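Local structure of beta-lactamase inhibitory protein BLIP-I (Streptomyces exfoliatus, 3GMV) at residues A[74-82]-A[125-133]; A[44-54]-A[65-73]. The protein binds and inhibits beta-lactamases, the bacterial enzymes that break down beta-lactam antibiotics, probably by covering the enzyme surface with its broad antiparallel sheet. All coordinates share one frame; numbering follows the deposited sequence.

Two packing problems posed by a single sheet, the pairing of adjacent strands and the passage of a linker over a strand end, appear here in succession. From the N terminus, the loop after strand 40-43 leads into strand 52-57, which turns back into strand 63-69; contact 2 closes this beta hairpin and also packs the loop on its open end. At residue 74 the chain passes directly into contact 1, where the linker to helix 81-84 lies against the end of strand 122-128, closing a longer excursion that includes helix 93-99 and strand 105-111. The contacts neither nest nor cross, and the centres of contact 1 and contact 2 are about 17 Å apart.

Contact 1: residues A[74-82]-A[125-133]; sequences AKTPSVKLS and YYCAAATGL
Val79 and Pro77 together supply the tightly packed part of this contact. The CG1 methyl of Val79 lies 3.4 Å from Cys127 O and also touches CB of Cys127. The same methyl meets Ala129 CB at 4.1 Å, and Ala129 CB in turn lies 3.4 Å from Val79 O, so the alanine methyl packs with one side against both the valine's methyl and its carbonyl oxygen. With chi1 at 63°, Val79 CG1 sits between the backbone N and the carbonyl carbon, which turns it to the strand end while CG2 takes the place anti to N. Pro77 covers the next part of the chain: its CB is 3.4 Å from Ala128 O and close to Ala130 N. The backbones are tied less firmly, since Ser78 N reaches Ala128 O in a bent, weak hydrogen bond of 3.5 Å; the same N is also hydrogen-bonded to Ser104 OG, without that weakness.

The linker is laid over the C-terminal end of strand 122-128 in the antiparallel sheet of this alpha/beta sandwich, where the Cys127-Cys105 disulfide joins this strand to its neighbour. Lys80 holds the N-cap position of helix 81-84, so the linker passes from the strand end straight into a helix.

Toward Thr131 and on the side of Lys80 the packing thins. The side chains of Pro77 and exposed Thr131 meet at a slant, CG to CG2 3.9 Å. Beside Ala129 a water takes over: it donates to Val79 O and to Ala129 O, at 2.9 Å from the latter, and accepts from Lys80 NZ, whose side chain starts away from the strand but folds back toward it.

Contact 2: residues A[44-54]-A[65-73]; sequences TESGDYAPYGG and SKRNEYLYK
Tyr52-Gly54 and Arg67-Glu69 pair as antiparallel strands, the axes of these short segments approaching to 4.5 Å and running 159° from one another in direction, with Tyr52-Glu69 and Gly54-Arg67 as hydrogen-bonded pairs on either side of the non-hydrogen-bonded Gly53-Asn68. Gly54 N gives Arg67 O a straight bond of 2.8 Å and Arg67 N answers to Gly54 O; in the Tyr52-Glu69 pair, Tyr52 N bonds Glu69 O but the reverse bond, Glu69 N to Tyr52 O, is weak.

On the face bearing Tyr52, Arg67 and Glu69, the tyrosine and glutamate run side by side in the same direction. Tyr52 CG sits between its backbone N and carbonyl carbon (chi1 64°), which lays the ring over the partner strand, one face above Glu69 N. Its hydroxyl donates a very short bond of 2.5 Å to Glu69 OE1, with OE1 in the ring plane and the carboxylate turned almost perpendicular to the ring. A water donates to the same hydroxyl and accepts from Arg67 NH1, so the phenol oxygen is joined to Glu69 directly and to Arg67 through the water. Arg67 CG lies 3.9 Å from Gly54 CA, over a residue with no side chain of its own.

Past the strand ends, Pro51 crosses Tyr70 at about a right angle, CB to CB 3.7 Å, while the Tyr70 ring has Glu69 CB over one face. Leu71 CD2 presses unusually close to Thr44 CG2, at 3.5 Å.

This hairpin is an inner part of the sheet: strand 40-43 flanks it through Gly53 and Cys42, and strand 105-111 through Asn68, whose ND2 also binds Ser107 O. Helix 5-10 lies against Leu71 through Tyr8.

Contact 1: residues A[74-82]-A[125-133]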
loop_
_atom_site.group_PDB
_atom_site.type_symbol
_atom_site.label_atom_id
_atom_site.label_comp_id
_atom_site.label_asym_id
_atom_site.label_seq_id
_atom_site.Cartn_x
_atom_site.Cartn_y
_atom_site.Cartn_z
ATOM N N ALA A 74 2.588 -11.624 3.040
ATOM C CA ALA A 74 3.813 -12.044 2.370
ATOM C C ALA A 74 3.817 -13.524 2.076
ATOM O O ALA A 74 3.345 -14.315 2.883
ATOM C CB ALA A 74 5.033 -11.693 3.235
ATOM N N LYS A 75 4.346 -13.882 0.921
ATOM C CA LYS A 75 4.488 -15.276 0.513
ATOM C C LYS A 75 5.400 -16.023 1.463
ATOM O O LYS A 75 5.054 -17.127 1.951
ATOM C CB LYS A 75 5.017 -15.377 -0.907
ATOM C CG LYS A 75 5.447 -16.790 -1.323
ATOM C CD LYS A 75 5.640 -16.922 -2.837
ATOM C CE LYS A 75 6.612 -18.079 -3.153
ATOM N NZ LYS A 75 7.020 -18.154 -4.580
ATOM N N THR A 76 6.536 -15.392 1.749
ATOM C CA THR A 76 7.558 -15.959 2.631
ATOM C C THR A 76 8.095 -14.921 3.597
ATOM O O THR A 76 9.150 -14.328 3.340
ATOM C CB THR A 76 8.705 -16.513 1.808
ATOM O OG1 THR A 76 8.166 -17.292 0.724
ATOM C CG2 THR A 76 9.647 -17.383 2.678
ATOM N N PRO A 77 7.377 -14.686 4.711
ATOM C CA PRO A 77 7.860 -13.735 5.713
ATOM C C PRO A 77 9.219 -14.199 6.256
ATOM O O PRO A 77 9.321 -15.267 6.869
ATOM C CB PRO A 77 6.823 -13.820 6.836
ATOM C CG PRO A 77 5.644 -14.589 6.265
ATOM C CD PRO A 77 6.129 -15.366 5.106
ATOM N N SER A 78 10.252 -13.407 6.056
ATOM C CA SER A 78 11.587 -13.883 6.330
ATOM C C SER A 78 12.615 -12.783 6.428
ATOM O O SER A 78 13.828 -13.055 6.563
ATOM C CB SER A 78 12.003 -14.840 5.229
ATOM O OG SER A 78 12.005 -14.208 3.973
ATOM N N VAL A 79 12.178 -11.527 6.347
ATOM C CA VAL A 79 13.176 -10.454 6.368
ATOM C C VAL A 79 13.889 -10.387 7.725
ATOM O O VAL A 79 13.267 -10.618 8.787
ATOM C CB VAL A 79 12.542 -9.086 5.973
ATOM C CG1 VAL A 79 11.445 -8.663 7.023
ATOM C CG2 VAL A 79 13.612 -7.998 5.818
ATOM N N LYS A 80 15.200 -10.118 7.675
ATOM C CA LYS A 80 16.075 -10.072 8.838
ATOM C C LYS A 80 16.694 -8.691 8.972
ATOM O O LYS A 80 16.799 -7.955 7.989
ATOM C CB LYS A 80 17.238 -11.075 8.646
ATOM C CG LYS A 80 16.819 -12.531 8.535
ATOM C CD LYS A 80 16.014 -13.029 9.759
ATOM C CE LYS A 80 15.465 -14.444 9.483
ATOM N NZ LYS A 80 14.482 -14.784 10.564
ATOM N N LEU A 81 17.132 -8.346 10.184
ATOM C CA LEU A 81 17.867 -7.102 10.381
ATOM C C LEU A 81 19.104 -7.062 9.498
ATOM O O LEU A 81 19.471 -6.020 8.985
ATOM C CB LEU A 81 18.228 -6.907 11.864
ATOM C CG LEU A 81 18.836 -5.561 12.219
ATOM C CD1 LEU A 81 17.935 -4.397 11.760
ATOM C CD2 LEU A 81 19.050 -5.567 13.727
ATOM N N SER A 82 19.732 -8.214 9.269
ATOM C CA SER A 82 20.898 -8.261 8.377
ATOM C C SER A 82 20.549 -7.700 6.979
ATOM O O SER A 82 21.312 -6.914 6.384
ATOM C CB SER A 82 21.349 -9.723 8.245
ATOM O OG SER A 82 22.540 -9.835 7.462
ATOM N N TYR A 125 6.204 -0.569 0.133
ATOM C CA TYR A 125 6.303 -1.979 0.481
ATOM C C TYR A 125 6.401 -2.216 1.995
ATOM O O TYR A 125 7.035 -1.457 2.740
ATOM C CB TYR A 125 7.501 -2.590 -0.249
ATOM C CG TYR A 125 7.255 -2.904 -1.699
ATOM C CD1 TYR A 125 6.618 -4.081 -2.060
ATOM C CD2 TYR A 125 7.655 -2.018 -2.715
ATOM C CE1 TYR A 125 6.406 -4.392 -3.404
ATOM C CE2 TYR A 125 7.443 -2.326 -4.072
ATOM C CZ TYR A 125 6.805 -3.517 -4.389
ATOM O OH TYR A 125 6.568 -3.883 -5.685
ATOM N N TYR A 126 5.744 -3.274 2.446
ATOM C CA TYR A 126 5.771 -3.670 3.837
ATOM C C TYR A 126 6.272 -5.102 3.880
ATOM O O TYR A 126 5.726 -5.996 3.221
ATOM C CB TYR A 126 4.350 -3.592 4.364
ATOM C CG TYR A 126 4.114 -4.271 5.705
ATOM C CD1 TYR A 126 4.583 -3.725 6.888
ATOM C CD2 TYR A 126 3.413 -5.480 5.772
ATOM C CE1 TYR A 126 4.323 -4.364 8.134
ATOM C CE2 TYR A 126 3.163 -6.103 6.989
ATOM C CZ TYR A 126 3.615 -5.549 8.148
ATOM O OH TYR A 126 3.359 -6.224 9.329
ATOM N N CYS A 127 7.349 -5.318 4.611
ATOM C CA CYS A 127 7.960 -6.633 4.634
ATOM C C CYS A 127 7.868 -7.248 6.032
ATOM O O CYS A 127 8.564 -6.804 6.959
ATOM C CB CYS A 127 9.431 -6.504 4.214
ATOM S SG CYS A 127 9.657 -5.733 2.634
ATOM N N ALA A 128 7.043 -8.281 6.193
ATOM C CA ALA A 128 6.844 -8.878 7.534
ATOM C C ALA A 128 7.920 -9.929 7.781
ATOM O O ALA A 128 8.247 -10.691 6.885
ATOM C CB ALA A 128 5.477 -9.546 7.599
ATOM N N ALA A 129 8.458 -9.969 9.001
ATOM C CA ALA A 129 9.448 -10.961 9.365
ATOM C C ALA A 129 8.799 -12.293 9.770
ATOM O O ALA A 129 9.492 -13.315 9.868
ATOM C CB ALA A 129 10.340 -10.437 10.515
ATOM N N ALA A 130 7.490 -12.282 10.005
ATOM C CA ALA A 130 6.799 -13.493 10.482
ATOM C C ALA A 130 5.318 -13.441 10.135
ATOM O O ALA A 130 4.806 -12.411 9.731
ATOM C CB ALA A 130 6.991 -13.646 12.006
ATOM N N THR A 131 4.637 -14.583 10.206
ATOM C CA THR A 131 3.182 -14.569 10.039
ATOM C C THR A 131 2.516 -13.946 11.256
ATOM O O THR A 131 3.171 -13.665 12.272
ATOM C CB THR A 131 2.672 -15.983 9.885
ATOM O OG1 THR A 131 3.122 -16.742 11.021
ATOM C CG2 THR A 131 3.222 -16.599 8.615
ATOM N N GLY A 132 1.211 -13.698 11.156
ATOM C CA GLY A 132 0.428 -13.293 12.308
ATOM C C GLY A 132 0.265 -11.802 12.424
ATOM O O GLY A 132 0.649 -11.053 11.511
ATOM N N LEU A 133 -0.278 -11.368 13.561
ATOM C CA LEU A 133 -0.551 -9.955 13.807
ATOM C C LEU A 133 0.681 -9.240 14.334
ATOM O O LEU A 133 1.424 -9.773 15.181
ATOM C CB LEU A 133 -1.676 -9.779 14.838
ATOM C CG LEU A 133 -3.129 -10.018 14.420
ATOM C CD1 LEU A 133 -4.046 -9.848 15.654
ATOM C CD2 LEU A 133 -3.537 -9.047 13.329
HETATM O O HOH W 1 12.371 -13.183 9.543
#

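Contact 2: residues A[44-54]-A[65-73]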
loop_
_atom_site.group_PDB
_atom_site.type_symbol
_atom_site.label_atom_id
_atom_site.label_comp_id
_atom_site.label_asym_id
_atom_site.label_seq_id
_atom_site.Cartn_x
_atom_site.Cartn_y
_atom_site.Cartn_z
ATOM N N THR A 44 -12.465 -4.796 4.562
ATOM C CA THR A 44 -12.891 -6.105 4.111
ATOM C C THR A 44 -13.590 -6.866 5.256
ATOM O O THR A 44 -14.277 -7.833 5.000
ATOM C CB THR A 44 -11.714 -6.988 3.637
ATOM O OG1 THR A 44 -10.854 -7.259 4.756
ATOM C CG2 THR A 44 -10.922 -6.267 2.523
ATOM N N GLU A 45 -13.360 -6.434 6.491
ATOM C CA GLU A 45 -13.942 -7.100 7.676
ATOM C C GLU A 45 -14.373 -6.075 8.693
ATOM O O GLU A 45 -13.997 -4.910 8.610
ATOM C CB GLU A 45 -12.896 -8.020 8.323
ATOM C CG GLU A 45 -12.456 -9.112 7.412
ATOM C CD GLU A 45 -11.357 -9.984 7.998
ATOM O OE1 GLU A 45 -10.937 -9.767 9.144
ATOM O OE2 GLU A 45 -10.900 -10.903 7.290
ATOM N N SER A 46 -15.148 -6.516 9.687
ATOM C CA SER A 46 -15.438 -5.685 10.829
ATOM C C SER A 46 -14.316 -5.678 11.857
ATOM O O SER A 46 -13.326 -6.397 11.748
ATOM C CB SER A 46 -16.748 -6.148 11.491
ATOM O OG SER A 46 -17.788 -6.127 10.547
ATOM N N GLY A 47 -14.464 -4.840 12.865
ATOM C CA GLY A 47 -13.554 -4.873 13.987
ATOM C C GLY A 47 -12.270 -4.112 13.739
ATOM O O GLY A 47 -12.050 -3.593 12.642
ATOM N N ASP A 48 -11.425 -4.065 14.763
ATOM C CA ASP A 48 -10.194 -3.292 14.725
ATOM C C ASP A 48 -9.116 -4.004 13.914
ATOM O O ASP A 48 -9.054 -5.231 13.867
ATOM C CB ASP A 48 -9.657 -3.067 16.137
ATOM C CG ASP A 48 -10.628 -2.293 17.023
ATOM O OD1 ASP A 48 -11.467 -1.543 16.473
ATOM O OD2 ASP A 48 -10.537 -2.439 18.268
ATOM N N TYR A 49 -8.232 -3.222 13.319
ATOM C CA TYR A 49 -7.195 -3.790 12.469
ATOM C C TYR A 49 -7.728 -4.668 11.317
ATOM O O TYR A 49 -7.005 -5.534 10.827
ATOM C CB TYR A 49 -6.170 -4.567 13.321
ATOM C CG TYR A 49 -5.770 -3.895 14.625
ATOM C CD1 TYR A 49 -4.910 -2.795 14.637
ATOM C CD2 TYR A 49 -6.240 -4.370 15.849
ATOM C CE1 TYR A 49 -4.536 -2.184 15.832
ATOM C CE2 TYR A 49 -5.870 -3.771 17.037
ATOM C CZ TYR A 49 -5.021 -2.678 17.021
ATOM O OH TYR A 49 -4.659 -2.081 18.210
ATOM N N ALA A 50 -8.976 -4.450 10.881
ATOM C CA ALA A 50 -9.501 -5.064 9.652
ATOM C C ALA A 50 -8.669 -4.598 8.468
ATOM O O ALA A 50 -8.194 -3.462 8.481
ATOM C CB ALA A 50 -10.940 -4.637 9.413
ATOM N N PRO A 51 -8.531 -5.446 7.438
ATOM C CA PRO A 51 -7.829 -4.986 6.243
ATOM C C PRO A 51 -8.680 -3.945 5.504
ATOM O O PRO A 51 -9.917 -3.984 5.545
ATOM C CB PRO A 51 -7.682 -6.256 5.403
ATOM C CG PRO A 51 -7.869 -7.422 6.404
ATOM C CD PRO A 51 -8.879 -6.872 7.376
ATOM N N TYR A 52 -8.031 -3.006 4.837
ATOM C CA TYR A 52 -8.796 -1.943 4.213
ATOM C C TYR A 52 -8.030 -1.425 2.995
ATOM O O TYR A 52 -6.825 -1.694 2.838
ATOM C CB TYR A 52 -9.029 -0.790 5.202
ATOM C CG TYR A 52 -7.749 -0.087 5.644
ATOM C CD1 TYR A 52 -7.235 0.988 4.915
ATOM C CD2 TYR A 52 -7.040 -0.524 6.760
ATOM C CE1 TYR A 52 -6.048 1.627 5.305
ATOM C CE2 TYR A 52 -5.872 0.118 7.173
ATOM C CZ TYR A 52 -5.378 1.194 6.429
ATOM O OH TYR A 52 -4.203 1.826 6.817
ATOM N N GLY A 53 -8.750 -0.707 2.141
ATOM C CA GLY A 53 -8.122 0.097 1.085
ATOM C C GLY A 53 -8.583 1.544 1.257
ATOM O O GLY A 53 -9.748 1.804 1.616
ATOM N N GLY A 54 -7.688 2.497 0.999
ATOM C CA GLY A 54 -8.045 3.925 1.036
ATOM C C GLY A 54 -7.711 4.534 -0.318
ATOM O O GLY A 54 -6.679 4.191 -0.925
ATOM N N SER A 65 -4.169 8.145 -5.616
ATOM C CA SER A 65 -3.505 7.414 -4.537
ATOM C C SER A 65 -4.322 6.190 -4.086
ATOM O O SER A 65 -5.519 6.302 -3.851
ATOM C CB SER A 65 -3.322 8.338 -3.331
ATOM O OG SER A 65 -2.726 7.614 -2.252
ATOM N N LYS A 66 -3.641 5.051 -3.954
ATOM C CA LYS A 66 -4.185 3.864 -3.332
ATOM C C LYS A 66 -3.313 3.485 -2.158
ATOM O O LYS A 66 -2.082 3.493 -2.275
ATOM C CB LYS A 66 -4.165 2.686 -4.325
ATOM C CG LYS A 66 -5.023 2.934 -5.570
ATOM C CD LYS A 66 -4.821 1.893 -6.683
ATOM C CE LYS A 66 -5.194 0.499 -6.241
ATOM N NZ LYS A 66 -4.964 -0.451 -7.372
ATOM N N ARG A 67 -3.941 3.081 -1.060
ATOM C CA ARG A 67 -3.179 2.588 0.086
ATOM C C ARG A 67 -3.975 1.443 0.683
ATOM O O ARG A 67 -5.206 1.345 0.479
ATOM C CB ARG A 67 -2.941 3.705 1.132
ATOM C CG ARG A 67 -4.212 4.260 1.816
ATOM C CD ARG A 67 -3.912 5.581 2.549
ATOM N NE ARG A 67 -5.116 6.137 3.167
ATOM C CZ ARG A 67 -5.489 5.907 4.424
ATOM N NH1 ARG A 67 -4.769 5.121 5.212
ATOM N NH2 ARG A 67 -6.591 6.466 4.898
ATOM N N ASN A 68 -3.288 0.577 1.418
ATOM C CA ASN A 68 -3.991 -0.463 2.138
ATOM C C ASN A 68 -3.142 -0.970 3.282
ATOM O O ASN A 68 -1.909 -0.764 3.323
ATOM C CB ASN A 68 -4.334 -1.621 1.198
ATOM C CG ASN A 68 -3.155 -2.562 0.983
ATOM O OD1 ASN A 68 -2.920 -3.466 1.799
ATOM N ND2 ASN A 68 -2.444 -2.399 -0.147
ATOM N N GLU A 69 -3.804 -1.611 4.235
ATOM C CA GLU A 69 -3.085 -2.456 5.174
ATOM C C GLU A 69 -3.778 -3.791 5.211
ATOM O O GLU A 69 -5.014 -3.873 5.235
ATOM C CB GLU A 69 -3.039 -1.847 6.570
ATOM C CG GLU A 69 -2.069 -0.667 6.656
ATOM C CD GLU A 69 -1.926 -0.175 8.072
ATOM O OE1 GLU A 69 -2.758 0.651 8.478
ATOM O OE2 GLU A 69 -0.997 -0.624 8.777
ATOM N N TYR A 70 -2.971 -4.838 5.154
ATOM C CA TYR A 70 -3.438 -6.214 5.400
ATOM C C TYR A 70 -4.208 -6.883 4.279
ATOM O O TYR A 70 -4.675 -8.006 4.456
ATOM C CB TYR A 70 -4.218 -6.332 6.748
ATOM C CG TYR A 70 -3.634 -5.540 7.901
ATOM C CD1 TYR A 70 -2.263 -5.546 8.149
ATOM C CD2 TYR A 70 -4.447 -4.778 8.731
ATOM C CE1 TYR A 70 -1.719 -4.808 9.184
ATOM C CE2 TYR A 70 -3.905 -4.031 9.785
ATOM C CZ TYR A 70 -2.539 -4.062 9.999
ATOM O OH TYR A 70 -1.990 -3.322 11.022
ATOM N N LEU A 71 -4.331 -6.256 3.110
ATOM C CA LEU A 71 -5.015 -6.922 2.009
ATOM C C LEU A 71 -4.217 -8.100 1.480
ATOM O O LEU A 71 -4.781 -9.002 0.881
ATOM C CB LEU A 71 -5.291 -5.966 0.833
ATOM C CG LEU A 71 -6.302 -4.860 1.125
ATOM C CD1 LEU A 71 -6.482 -3.948 -0.085
ATOM C CD2 LEU A 71 -7.668 -5.485 1.547
ATOM N N TYR A 72 -2.895 -8.053 1.649
ATOM C CA TYR A 72 -2.014 -9.104 1.179
ATOM C C TYR A 72 -1.122 -9.592 2.317
ATOM O O TYR A 72 -0.796 -8.839 3.213
ATOM C CB TYR A 72 -1.102 -8.559 0.079
ATOM C CG TYR A 72 -1.869 -8.026 -1.091
ATOM C CD1 TYR A 72 -2.318 -8.878 -2.083
ATOM C CD2 TYR A 72 -2.127 -6.660 -1.213
ATOM C CE1 TYR A 72 -3.021 -8.384 -3.170
ATOM C CE2 TYR A 72 -2.839 -6.160 -2.289
ATOM C CZ TYR A 72 -3.280 -7.023 -3.256
ATOM O OH TYR A 72 -3.996 -6.543 -4.329
ATOM N N LYS A 73 -0.760 -10.871 2.288
ATOM C CA LYS A 73 0.181 -11.400 3.273
ATOM C C LYS A 73 1.413 -11.840 2.486
ATOM O O LYS A 73 1.303 -12.382 1.393
ATOM C CB LYS A 73 -0.450 -12.604 4.014
ATOM C CG LYS A 73 -1.606 -12.217 4.950
ATOM C CD LYS A 73 -2.339 -13.470 5.460
ATOM C CE LYS A 73 -3.674 -13.100 6.098
ATOM N NZ LYS A 73 -3.470 -12.024 7.110
HETATM O O HOH W 2 -2.899 3.412 5.064
HETATM O O HOH W 3 -4.897 6.586 -0.568
#